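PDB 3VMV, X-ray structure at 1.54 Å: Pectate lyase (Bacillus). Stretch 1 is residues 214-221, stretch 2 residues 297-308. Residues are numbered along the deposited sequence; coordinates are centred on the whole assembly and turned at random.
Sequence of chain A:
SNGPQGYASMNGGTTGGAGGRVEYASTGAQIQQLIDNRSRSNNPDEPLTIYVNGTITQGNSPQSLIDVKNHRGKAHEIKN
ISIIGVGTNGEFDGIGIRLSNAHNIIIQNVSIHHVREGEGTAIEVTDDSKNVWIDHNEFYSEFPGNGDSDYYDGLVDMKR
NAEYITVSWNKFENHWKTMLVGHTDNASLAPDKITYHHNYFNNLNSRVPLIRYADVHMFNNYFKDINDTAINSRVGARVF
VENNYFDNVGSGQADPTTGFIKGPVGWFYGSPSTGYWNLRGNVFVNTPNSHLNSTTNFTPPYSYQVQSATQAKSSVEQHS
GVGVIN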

# COMPACT_ATOMS: atom_id res chain seq x y z
N ALA A 214 2.72 -3.17 -13.81
CA ALA A 214 2.64 -4.33 -12.89
C ALA A 214 1.41 -5.22 -13.06
O ALA A 214 0.36 -4.75 -13.51
CB ALA A 214 2.67 -3.84 -11.48
N ASP A 215 1.58 -6.50 -12.72
CA ASP A 215 0.44 -7.40 -12.46
C ASP A 215 0.01 -7.25 -11.00
O ASP A 215 0.82 -7.35 -10.04
CB ASP A 215 0.86 -8.84 -12.73
CG ASP A 215 1.09 -9.12 -14.23
OD1 ASP A 215 0.58 -8.36 -15.06
OD2 ASP A 215 1.84 -10.08 -14.55
N VAL A 216 -1.30 -7.03 -10.84
CA VAL A 216 -1.91 -6.71 -9.56
C VAL A 216 -3.24 -7.45 -9.41
O VAL A 216 -3.99 -7.56 -10.38
CB VAL A 216 -2.15 -5.19 -9.49
CG1 VAL A 216 -2.88 -4.81 -8.24
CG2 VAL A 216 -0.83 -4.45 -9.62
N HIS A 217 -3.52 -7.97 -8.22
CA HIS A 217 -4.83 -8.55 -7.90
C HIS A 217 -5.46 -7.70 -6.82
O HIS A 217 -4.84 -7.49 -5.78
CB HIS A 217 -4.59 -9.97 -7.42
CG HIS A 217 -5.82 -10.78 -7.11
ND1 HIS A 217 -5.75 -11.85 -6.24
CD2 HIS A 217 -7.10 -10.72 -7.54
CE1 HIS A 217 -6.94 -12.44 -6.18
NE2 HIS A 217 -7.78 -11.77 -6.94
N MET A 218 -6.67 -7.21 -7.06
CA MET A 218 -7.45 -6.51 -6.04
C MET A 218 -8.73 -7.28 -5.80
O MET A 218 -9.56 -7.39 -6.73
CB MET A 218 -7.78 -5.10 -6.50
CG MET A 218 -6.55 -4.33 -6.94
SD MET A 218 -6.89 -2.56 -7.14
CE MET A 218 -6.94 -1.97 -5.45
N PHE A 219 -8.86 -7.84 -4.60
CA PHE A 219 -10.11 -8.53 -4.27
C PHE A 219 -10.67 -8.15 -2.92
O PHE A 219 -9.93 -7.89 -1.96
CB PHE A 219 -9.99 -10.07 -4.42
CG PHE A 219 -9.05 -10.75 -3.42
CD1 PHE A 219 -9.58 -11.37 -2.28
CD2 PHE A 219 -7.69 -10.83 -3.65
CE1 PHE A 219 -8.77 -12.06 -1.38
CE2 PHE A 219 -6.84 -11.50 -2.73
CZ PHE A 219 -7.39 -12.12 -1.59
N ASN A 220 -12.01 -8.11 -2.84
CA ASN A 220 -12.67 -7.95 -1.55
C ASN A 220 -12.31 -6.65 -0.86
O ASN A 220 -12.36 -6.60 0.36
CB ASN A 220 -12.39 -9.14 -0.60
CG ASN A 220 -13.13 -10.42 -1.01
OD1 ASN A 220 -14.05 -10.44 -1.89
ND2 ASN A 220 -12.74 -11.49 -0.39
N ASN A 221 -12.01 -5.62 -1.65
CA ASN A 221 -11.88 -4.26 -1.07
C ASN A 221 -13.20 -3.50 -1.13
O ASN A 221 -14.10 -3.87 -1.92
CB ASN A 221 -10.81 -3.45 -1.81
CG ASN A 221 -9.48 -4.16 -1.88
OD1 ASN A 221 -8.71 -4.20 -0.91
ND2 ASN A 221 -9.20 -4.75 -3.05
N ASN A 297 -7.50 -11.58 -19.58
CA ASN A 297 -7.88 -12.78 -18.82
C ASN A 297 -6.96 -13.01 -17.62
O ASN A 297 -7.10 -14.03 -16.93
CB ASN A 297 -7.78 -14.02 -19.71
CG ASN A 297 -8.70 -13.97 -20.89
OD1 ASN A 297 -8.28 -14.19 -22.04
ND2 ASN A 297 -9.97 -13.69 -20.63
N PHE A 298 -6.03 -12.08 -17.37
CA PHE A 298 -5.08 -12.21 -16.25
C PHE A 298 -5.75 -12.63 -14.93
O PHE A 298 -6.70 -11.98 -14.45
CB PHE A 298 -4.31 -10.91 -16.02
CG PHE A 298 -3.48 -10.94 -14.77
CD1 PHE A 298 -2.35 -11.71 -14.69
CD2 PHE A 298 -3.91 -10.25 -13.65
CE1 PHE A 298 -1.60 -11.76 -13.49
CE2 PHE A 298 -3.18 -10.29 -12.47
CZ PHE A 298 -2.02 -11.05 -12.39
N THR A 299 -5.23 -13.73 -14.37
CA THR A 299 -5.53 -14.23 -13.02
C THR A 299 -4.17 -14.50 -12.34
O THR A 299 -3.23 -14.96 -12.99
CB THR A 299 -6.31 -15.56 -13.21
OG1 THR A 299 -7.54 -15.27 -13.90
CG2 THR A 299 -6.64 -16.21 -11.93
N PRO A 300 -4.06 -14.25 -11.02
CA PRO A 300 -2.77 -14.38 -10.36
C PRO A 300 -2.42 -15.85 -10.10
O PRO A 300 -3.29 -16.73 -10.00
CB PRO A 300 -2.96 -13.62 -9.04
CG PRO A 300 -4.47 -13.82 -8.74
CD PRO A 300 -5.11 -13.75 -10.10
N PRO A 301 -1.14 -16.11 -9.98
CA PRO A 301 -0.61 -17.47 -9.88
C PRO A 301 -0.60 -18.06 -8.49
O PRO A 301 0.32 -18.81 -8.21
CB PRO A 301 0.82 -17.30 -10.38
CG PRO A 301 1.18 -15.92 -9.95
CD PRO A 301 -0.07 -15.10 -10.09
N TYR A 302 -1.55 -17.74 -7.63
CA TYR A 302 -1.51 -18.27 -6.28
C TYR A 302 -2.91 -18.71 -5.84
O TYR A 302 -3.90 -18.29 -6.43
CB TYR A 302 -0.93 -17.25 -5.27
CG TYR A 302 -1.57 -15.86 -5.32
CD1 TYR A 302 -2.89 -15.65 -4.92
CD2 TYR A 302 -0.85 -14.76 -5.80
CE1 TYR A 302 -3.47 -14.39 -4.97
CE2 TYR A 302 -1.45 -13.48 -5.84
CZ TYR A 302 -2.73 -13.31 -5.41
OH TYR A 302 -3.29 -12.04 -5.45
N SER A 303 -2.94 -19.55 -4.81
CA SER A 303 -4.19 -19.95 -4.17
C SER A 303 -4.68 -18.83 -3.27
O SER A 303 -3.87 -18.14 -2.66
CB SER A 303 -3.92 -21.20 -3.33
OG SER A 303 -3.44 -22.27 -4.14
N TYR A 304 -6.00 -18.71 -3.11
CA TYR A 304 -6.53 -17.71 -2.21
C TYR A 304 -8.00 -18.04 -1.92
O TYR A 304 -8.62 -18.87 -2.59
CB TYR A 304 -6.37 -16.27 -2.78
CG TYR A 304 -7.13 -16.02 -4.07
CD1 TYR A 304 -8.37 -15.38 -4.07
CD2 TYR A 304 -6.62 -16.46 -5.30
CE1 TYR A 304 -9.09 -15.17 -5.24
CE2 TYR A 304 -7.31 -16.24 -6.50
CZ TYR A 304 -8.57 -15.60 -6.47
OH TYR A 304 -9.22 -15.40 -7.65
N GLN A 305 -8.53 -17.40 -0.88
CA GLN A 305 -9.94 -17.49 -0.54
C GLN A 305 -10.56 -16.15 -0.79
O GLN A 305 -9.97 -15.12 -0.39
CB GLN A 305 -10.07 -17.85 0.94
CG GLN A 305 -9.62 -19.26 1.21
CD GLN A 305 -10.61 -20.27 0.70
OE1 GLN A 305 -11.82 -20.14 0.92
NE2 GLN A 305 -10.12 -21.29 -0.01
N VAL A 306 -11.73 -16.15 -1.42
CA VAL A 306 -12.38 -14.88 -1.79
C VAL A 306 -13.85 -14.91 -1.41
O VAL A 306 -14.57 -15.87 -1.70
CB VAL A 306 -12.12 -14.55 -3.28
CG1 VAL A 306 -12.67 -15.64 -4.22
CG2 VAL A 306 -12.72 -13.18 -3.64
N GLN A 307 -14.27 -13.88 -0.68
CA GLN A 307 -15.69 -13.72 -0.31
C GLN A 307 -16.49 -13.07 -1.43
O GLN A 307 -15.93 -12.57 -2.39
CB GLN A 307 -15.78 -12.79 0.90
CG GLN A 307 -15.03 -13.28 2.14
CD GLN A 307 -15.20 -12.25 3.25
OE1 GLN A 307 -14.64 -11.17 3.20
NE2 GLN A 307 -16.10 -12.53 4.16
N SER A 308 -17.82 -13.07 -1.32
CA SER A 308 -18.58 -12.24 -2.24
C SER A 308 -18.28 -10.76 -1.93
O SER A 308 -17.75 -10.43 -0.86
CB SER A 308 -20.07 -12.49 -2.05
OG SER A 308 -20.53 -11.97 -0.81

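This is a mostly aromatic contact in which an irregular segment lies along one side of a short strand, held by ring packing and a single hydrogen bond between side chains rather than by backbone pairing. The strand, 215-219, supplies its alternation: the CA-to-CB bonds of Asp215, His217 and Phe219 point toward the second stretch, while those of Val216 and Met218 point away. The partner has no regular helix or strand, yet it runs alongside the strand, His217 lying nearest Pro300 (CA to CA 6.7 Å) and Asn220 nearest Gln307 (CA to CA 6.6 Å). The chains thus run in the same general direction, with more residues on the irregular side between these two points.

His217 is the hub, with the largest area covered by the other stretch, and its imidazole is used in three ways. Over one face sits Pro300, whose CG lies 3.7 Å from the ring centroid of His217 and 25° off the ring normal, a CH-pi contact in which a proline ring C-H packs over the pi cloud. At the ring edge, near its plane, His217 ND1 and Tyr302 OH form a hydrogen bond of 2.6 Å; either could be the donor. Tyr302 reaches this site although its CA-to-CB bond points sideways, because the end of its long side chain comes nearer. The third partner is Tyr304: the edge of His217 meets its face, with planes at 71° and His217 CE1 3.6 Å from Tyr304 CZ, so a C-H edge is directed at an electron-rich ring. His217 NE2 is hydrogen-bonded elsewhere in the structure, so both ring nitrogens have partners.

Tyr304 also joins His217 to the next strand residue whose CA-to-CB bond points toward the second stretch, Phe219. Its ring lies obliquely to that of Phe219, planes at 42°, with Phe219 CZ 4.2 Å from Tyr304 CD1. Val306 extends the apolar patch, its CG2 3.9 Å from Phe219 CD1, and the backbone also takes part in the packing, Gln305 O lying 3.4 Å from Phe219 CE1.

At the other end, Phe298 packs against the start of the strand. Its CZ is 3.6 Å from Asp215 CB, and its edge faces the backbone, with Phe298 CE2 3.5 Å from Val216 O, placing the slightly positive ring rim near a carbonyl oxygen. Beyond the strand, Asn220 sets its side-chain amide against the backbone of Gln307, a close polar approach whose exact pairing the model leaves open.

The rule to read here is economical: alternate strand positions present side chains, and an irregular partner meets them with rings.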